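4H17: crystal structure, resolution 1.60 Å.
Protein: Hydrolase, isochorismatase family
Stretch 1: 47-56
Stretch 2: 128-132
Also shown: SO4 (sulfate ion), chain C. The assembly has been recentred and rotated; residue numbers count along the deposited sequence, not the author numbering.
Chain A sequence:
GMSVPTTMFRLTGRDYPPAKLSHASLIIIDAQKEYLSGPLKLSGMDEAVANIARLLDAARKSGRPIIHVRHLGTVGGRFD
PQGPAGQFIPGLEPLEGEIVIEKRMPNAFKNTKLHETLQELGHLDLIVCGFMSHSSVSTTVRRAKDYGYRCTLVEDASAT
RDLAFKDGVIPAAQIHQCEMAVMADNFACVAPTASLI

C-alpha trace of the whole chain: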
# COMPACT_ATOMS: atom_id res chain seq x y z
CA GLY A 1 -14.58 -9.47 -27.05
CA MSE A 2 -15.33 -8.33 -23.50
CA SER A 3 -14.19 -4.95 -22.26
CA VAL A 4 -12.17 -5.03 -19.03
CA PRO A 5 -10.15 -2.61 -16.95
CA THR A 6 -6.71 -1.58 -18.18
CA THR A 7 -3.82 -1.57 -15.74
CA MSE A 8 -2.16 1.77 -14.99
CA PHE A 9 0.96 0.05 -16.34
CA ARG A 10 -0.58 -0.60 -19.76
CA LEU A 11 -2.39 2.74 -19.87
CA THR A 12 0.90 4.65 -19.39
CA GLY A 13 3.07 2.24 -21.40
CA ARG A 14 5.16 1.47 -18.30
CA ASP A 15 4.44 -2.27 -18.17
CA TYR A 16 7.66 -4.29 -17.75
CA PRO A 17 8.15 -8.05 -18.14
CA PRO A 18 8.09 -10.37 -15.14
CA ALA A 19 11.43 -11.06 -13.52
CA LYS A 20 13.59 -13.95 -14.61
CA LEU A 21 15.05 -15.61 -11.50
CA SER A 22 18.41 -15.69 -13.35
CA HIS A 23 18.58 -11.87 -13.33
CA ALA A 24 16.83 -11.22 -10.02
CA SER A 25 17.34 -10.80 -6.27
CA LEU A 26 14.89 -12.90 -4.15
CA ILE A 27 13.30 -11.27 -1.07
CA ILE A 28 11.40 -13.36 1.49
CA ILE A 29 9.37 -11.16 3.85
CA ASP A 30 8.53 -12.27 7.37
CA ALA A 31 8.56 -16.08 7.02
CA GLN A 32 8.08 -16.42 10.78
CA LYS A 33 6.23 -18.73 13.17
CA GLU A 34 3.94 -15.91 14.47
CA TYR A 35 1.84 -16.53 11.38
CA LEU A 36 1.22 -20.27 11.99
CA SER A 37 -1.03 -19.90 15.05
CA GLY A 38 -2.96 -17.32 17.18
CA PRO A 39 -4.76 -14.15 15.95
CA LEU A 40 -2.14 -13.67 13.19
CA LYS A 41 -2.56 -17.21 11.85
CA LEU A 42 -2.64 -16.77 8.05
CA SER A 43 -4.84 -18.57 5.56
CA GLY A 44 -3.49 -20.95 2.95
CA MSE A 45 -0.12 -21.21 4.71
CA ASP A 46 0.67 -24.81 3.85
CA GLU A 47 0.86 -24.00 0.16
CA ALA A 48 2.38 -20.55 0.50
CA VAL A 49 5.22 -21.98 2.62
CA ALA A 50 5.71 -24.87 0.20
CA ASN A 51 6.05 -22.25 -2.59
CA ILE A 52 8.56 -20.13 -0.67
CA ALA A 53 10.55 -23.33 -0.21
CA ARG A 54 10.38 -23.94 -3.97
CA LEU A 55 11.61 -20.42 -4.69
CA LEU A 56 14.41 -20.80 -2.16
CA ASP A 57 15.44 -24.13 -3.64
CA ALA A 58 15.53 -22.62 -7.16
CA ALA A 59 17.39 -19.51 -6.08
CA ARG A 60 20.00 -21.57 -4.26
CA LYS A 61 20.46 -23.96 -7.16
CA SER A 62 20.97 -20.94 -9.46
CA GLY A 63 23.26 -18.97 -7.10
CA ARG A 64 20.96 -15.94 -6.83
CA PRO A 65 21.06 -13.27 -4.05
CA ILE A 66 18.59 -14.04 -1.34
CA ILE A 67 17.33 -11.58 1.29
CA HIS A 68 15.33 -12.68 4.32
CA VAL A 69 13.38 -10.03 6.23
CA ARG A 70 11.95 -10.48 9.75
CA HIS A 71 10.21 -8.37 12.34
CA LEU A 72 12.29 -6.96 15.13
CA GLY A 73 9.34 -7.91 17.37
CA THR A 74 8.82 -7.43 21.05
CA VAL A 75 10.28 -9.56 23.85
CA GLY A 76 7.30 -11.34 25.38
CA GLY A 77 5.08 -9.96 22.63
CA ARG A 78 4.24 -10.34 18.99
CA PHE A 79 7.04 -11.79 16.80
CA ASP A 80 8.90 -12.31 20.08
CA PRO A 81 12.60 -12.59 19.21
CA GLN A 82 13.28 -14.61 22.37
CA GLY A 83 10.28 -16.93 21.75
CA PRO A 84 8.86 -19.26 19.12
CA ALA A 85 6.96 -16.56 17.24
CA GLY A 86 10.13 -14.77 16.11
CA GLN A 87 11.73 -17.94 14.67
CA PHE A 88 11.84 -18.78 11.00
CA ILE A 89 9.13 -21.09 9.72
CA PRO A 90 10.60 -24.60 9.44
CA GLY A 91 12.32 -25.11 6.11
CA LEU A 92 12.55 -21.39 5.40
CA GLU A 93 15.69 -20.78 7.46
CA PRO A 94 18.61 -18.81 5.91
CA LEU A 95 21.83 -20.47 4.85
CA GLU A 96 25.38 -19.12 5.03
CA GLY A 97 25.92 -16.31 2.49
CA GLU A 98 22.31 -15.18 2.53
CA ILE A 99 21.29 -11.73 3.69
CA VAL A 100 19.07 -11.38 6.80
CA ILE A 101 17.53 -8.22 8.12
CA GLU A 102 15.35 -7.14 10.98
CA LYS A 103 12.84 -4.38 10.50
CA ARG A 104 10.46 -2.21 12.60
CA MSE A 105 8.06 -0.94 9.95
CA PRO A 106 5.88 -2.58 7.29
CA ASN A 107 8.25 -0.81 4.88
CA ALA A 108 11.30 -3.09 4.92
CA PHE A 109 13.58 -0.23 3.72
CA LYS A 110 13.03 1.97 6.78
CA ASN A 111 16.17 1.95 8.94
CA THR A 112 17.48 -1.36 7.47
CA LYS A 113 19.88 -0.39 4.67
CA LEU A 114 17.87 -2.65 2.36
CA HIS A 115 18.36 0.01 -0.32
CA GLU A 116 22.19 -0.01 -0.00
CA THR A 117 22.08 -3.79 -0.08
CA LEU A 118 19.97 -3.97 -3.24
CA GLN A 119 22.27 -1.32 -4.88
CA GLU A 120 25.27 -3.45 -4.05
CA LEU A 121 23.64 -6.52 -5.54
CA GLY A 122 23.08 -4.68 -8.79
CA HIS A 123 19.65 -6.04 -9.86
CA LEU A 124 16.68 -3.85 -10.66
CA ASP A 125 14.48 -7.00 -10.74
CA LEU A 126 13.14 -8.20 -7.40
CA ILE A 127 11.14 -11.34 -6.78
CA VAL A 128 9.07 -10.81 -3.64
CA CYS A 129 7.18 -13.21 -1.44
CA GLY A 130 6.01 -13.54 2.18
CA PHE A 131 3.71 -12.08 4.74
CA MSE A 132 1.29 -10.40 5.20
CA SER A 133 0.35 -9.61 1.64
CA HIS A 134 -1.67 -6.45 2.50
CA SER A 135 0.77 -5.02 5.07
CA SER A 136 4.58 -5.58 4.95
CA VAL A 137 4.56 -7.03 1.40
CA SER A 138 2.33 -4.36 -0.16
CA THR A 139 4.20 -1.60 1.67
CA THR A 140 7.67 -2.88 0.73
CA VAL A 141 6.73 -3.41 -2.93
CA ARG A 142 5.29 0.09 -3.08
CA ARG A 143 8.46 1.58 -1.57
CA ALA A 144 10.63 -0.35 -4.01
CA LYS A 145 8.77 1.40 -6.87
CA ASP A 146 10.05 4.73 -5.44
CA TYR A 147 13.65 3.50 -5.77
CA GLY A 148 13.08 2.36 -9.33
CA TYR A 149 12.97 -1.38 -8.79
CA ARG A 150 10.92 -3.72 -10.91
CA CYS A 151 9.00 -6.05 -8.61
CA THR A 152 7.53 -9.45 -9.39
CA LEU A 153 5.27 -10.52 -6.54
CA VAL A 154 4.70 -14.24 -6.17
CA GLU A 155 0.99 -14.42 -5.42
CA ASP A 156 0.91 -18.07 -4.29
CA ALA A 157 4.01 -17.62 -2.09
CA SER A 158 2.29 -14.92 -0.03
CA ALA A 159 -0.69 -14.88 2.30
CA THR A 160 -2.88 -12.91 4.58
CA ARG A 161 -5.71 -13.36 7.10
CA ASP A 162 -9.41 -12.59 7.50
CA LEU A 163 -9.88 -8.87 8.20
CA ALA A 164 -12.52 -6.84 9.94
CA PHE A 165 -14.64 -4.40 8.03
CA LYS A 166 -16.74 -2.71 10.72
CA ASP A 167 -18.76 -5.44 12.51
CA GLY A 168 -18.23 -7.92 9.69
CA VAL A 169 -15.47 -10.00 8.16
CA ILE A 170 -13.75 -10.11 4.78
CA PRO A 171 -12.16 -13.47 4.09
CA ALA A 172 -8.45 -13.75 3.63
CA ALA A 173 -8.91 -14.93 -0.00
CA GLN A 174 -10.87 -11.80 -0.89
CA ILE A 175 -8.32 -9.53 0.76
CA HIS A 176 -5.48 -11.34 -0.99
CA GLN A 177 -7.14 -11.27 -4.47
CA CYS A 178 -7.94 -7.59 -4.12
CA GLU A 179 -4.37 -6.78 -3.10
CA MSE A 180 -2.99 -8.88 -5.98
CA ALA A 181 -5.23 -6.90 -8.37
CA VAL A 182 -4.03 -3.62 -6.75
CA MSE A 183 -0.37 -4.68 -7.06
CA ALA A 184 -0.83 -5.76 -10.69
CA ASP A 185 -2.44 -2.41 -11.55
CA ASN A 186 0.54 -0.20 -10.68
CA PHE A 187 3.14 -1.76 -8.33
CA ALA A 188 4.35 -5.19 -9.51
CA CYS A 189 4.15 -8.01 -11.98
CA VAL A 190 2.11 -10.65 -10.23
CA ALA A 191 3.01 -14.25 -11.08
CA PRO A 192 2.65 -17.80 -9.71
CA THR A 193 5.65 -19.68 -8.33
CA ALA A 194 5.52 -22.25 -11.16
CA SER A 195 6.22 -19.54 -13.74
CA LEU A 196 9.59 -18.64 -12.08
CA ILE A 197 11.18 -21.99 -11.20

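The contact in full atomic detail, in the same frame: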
# COMPACT_ATOMS: atom_id res chain seq x y z
N GLU A 47 0.42 -24.14 1.53
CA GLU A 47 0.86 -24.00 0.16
C GLU A 47 1.74 -22.81 -0.07
O GLU A 47 2.67 -22.90 -0.84
CB GLU A 47 -0.28 -24.00 -0.85
CG GLU A 47 0.20 -24.27 -2.29
CD GLU A 47 0.94 -25.61 -2.48
OE1 GLU A 47 0.83 -26.51 -1.62
OE2 GLU A 47 1.65 -25.76 -3.51
N ALA A 48 1.48 -21.70 0.62
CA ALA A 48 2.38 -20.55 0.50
C ALA A 48 3.78 -20.88 0.98
O ALA A 48 4.77 -20.55 0.29
CB ALA A 48 1.86 -19.35 1.26
N VAL A 49 3.91 -21.56 2.11
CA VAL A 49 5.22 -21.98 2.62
C VAL A 49 5.89 -22.97 1.68
O VAL A 49 7.07 -22.85 1.41
CB VAL A 49 5.12 -22.57 4.05
CG1 VAL A 49 6.42 -23.21 4.52
CG2 VAL A 49 4.69 -21.50 5.03
N ALA A 50 5.13 -23.93 1.15
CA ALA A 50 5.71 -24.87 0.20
C ALA A 50 6.26 -24.11 -1.02
O ALA A 50 7.31 -24.46 -1.55
CB ALA A 50 4.67 -25.90 -0.22
N ASN A 51 5.57 -23.04 -1.44
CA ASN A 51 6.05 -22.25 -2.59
C ASN A 51 7.27 -21.39 -2.28
O ASN A 51 8.16 -21.29 -3.11
CB ASN A 51 4.92 -21.46 -3.24
CG ASN A 51 4.05 -22.33 -4.12
OD1 ASN A 51 4.52 -23.25 -4.80
ND2 ASN A 51 2.76 -22.03 -4.15
N ILE A 52 7.35 -20.85 -1.07
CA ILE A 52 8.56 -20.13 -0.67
C ILE A 52 9.74 -21.12 -0.70
O ILE A 52 10.84 -20.83 -1.17
CB ILE A 52 8.38 -19.41 0.70
CG1 ILE A 52 7.34 -18.31 0.58
CG2 ILE A 52 9.73 -18.85 1.12
CD1 ILE A 52 6.94 -17.66 1.88
N ALA A 53 9.51 -22.35 -0.23
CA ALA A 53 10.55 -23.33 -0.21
C ALA A 53 11.00 -23.66 -1.63
O ALA A 53 12.17 -23.79 -1.88
CB ALA A 53 10.11 -24.58 0.53
N ARG A 54 10.04 -23.72 -2.56
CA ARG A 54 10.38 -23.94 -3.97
C ARG A 54 11.22 -22.80 -4.53
O ARG A 54 12.18 -23.05 -5.26
CB ARG A 54 9.14 -24.16 -4.83
CG ARG A 54 8.39 -25.42 -4.47
CD ARG A 54 7.14 -25.63 -5.31
NE ARG A 54 6.52 -26.89 -4.92
CZ ARG A 54 5.35 -27.04 -4.29
NH1 ARG A 54 4.59 -25.99 -3.97
NH2 ARG A 54 4.90 -28.25 -4.00
N LEU A 55 10.86 -21.56 -4.20
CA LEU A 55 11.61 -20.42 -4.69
C LEU A 55 12.99 -20.44 -4.10
O LEU A 55 13.97 -20.21 -4.81
CB LEU A 55 10.92 -19.11 -4.32
CG LEU A 55 9.59 -18.79 -5.03
CD1 LEU A 55 8.88 -17.66 -4.32
CD2 LEU A 55 9.82 -18.49 -6.51
N LEU A 56 13.09 -20.72 -2.80
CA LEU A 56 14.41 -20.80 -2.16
C LEU A 56 15.30 -21.86 -2.78
O LEU A 56 16.49 -21.64 -3.04
CB LEU A 56 14.26 -21.16 -0.70
CG LEU A 56 14.03 -20.02 0.25
CD1 LEU A 56 13.78 -20.63 1.61
CD2 LEU A 56 15.28 -19.13 0.28
N VAL A 128 9.56 -11.02 -4.98
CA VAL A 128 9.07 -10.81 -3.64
C VAL A 128 8.01 -11.80 -3.20
O VAL A 128 7.06 -12.07 -3.93
CB VAL A 128 8.52 -9.38 -3.49
CG1 VAL A 128 8.06 -9.09 -2.08
CG2 VAL A 128 9.51 -8.31 -3.93
N CYS A 129 8.18 -12.34 -1.99
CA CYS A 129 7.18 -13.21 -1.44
C CYS A 129 7.12 -12.95 0.07
O CYS A 129 7.95 -12.21 0.59
CB CYS A 129 7.52 -14.66 -1.75
SG CYS A 129 9.08 -15.24 -1.06
N GLY A 130 6.15 -13.58 0.72
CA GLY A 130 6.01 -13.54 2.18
C GLY A 130 4.73 -12.90 2.69
O GLY A 130 3.69 -12.92 2.02
N PHE A 131 4.82 -12.31 3.87
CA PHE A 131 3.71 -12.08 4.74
C PHE A 131 3.79 -10.77 5.47
O PHE A 131 4.91 -10.31 5.80
CB PHE A 131 3.65 -13.21 5.80
CG PHE A 131 3.86 -14.55 5.19
CD1 PHE A 131 2.85 -15.13 4.42
CD2 PHE A 131 5.02 -15.23 5.40
CE1 PHE A 131 3.08 -16.33 3.78
CE2 PHE A 131 5.24 -16.47 4.80
CZ PHE A 131 4.25 -17.04 4.00
N MSE A 132 2.64 -10.14 5.79
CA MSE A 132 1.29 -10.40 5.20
C MSE A 132 1.16 -9.64 3.91
O MSE A 132 1.78 -8.57 3.73
CB MSE A 132 0.21 -9.91 6.17
CG MSE A 132 0.29 -10.62 7.50
SE MSE A 132 -1.13 -10.18 8.77
CE MSE A 132 -0.83 -8.23 8.91
S SO4 C . 2.92 -7.65 8.67
O1 SO4 C . 4.38 -7.44 8.83
O2 SO4 C . 2.56 -7.73 7.27
O3 SO4 C . 2.25 -6.45 9.23
O4 SO4 C . 2.42 -8.79 9.45

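The helix 47-56 packs across the strand that begins stretch 2 mainly through apolar side chains; no hydrogen bond joins the two, and together they bury 235 Å². Their axes approach to 9.1 Å and run at 145°, closer to antiparallel than parallel. Ile52 is the centre of the contact. With chi1 m and chi2 t its chain is extended, so CG1 lies 3.9 Å from Cys129 SG while CD1 reaches on to Phe131 CZ at 3.5 Å. CD1 also sits 4.2 Å from Gly130 CA; at phi 117° and psi -150° a CB on Gly130 would be jammed against the preceding carbonyl oxygen, so the backbone itself calls for glycine.

Cys129 points toward the helix, and its p rotamer places the compact, polarizable sulfur near both Ile52 and Leu55, whose CD1 is 4.1 Å from SG. Phe131 leaves its backbone sideways, but chi1 of -45° brings the ring nearer the helix. Ala48 CB meets the ring edge, 4.1 Å from Phe131 CE1, and its small methyl fits beside the long aromatic side chain.

Glu47 and Arg54 are exposed, and Arg54 NH1 forms a salt bridge with Glu47 OE2 (3.0 Å) and donates a hydrogen bond to Asn51 OD1 (2.9 Å); all three side chains are out of reach of the strand.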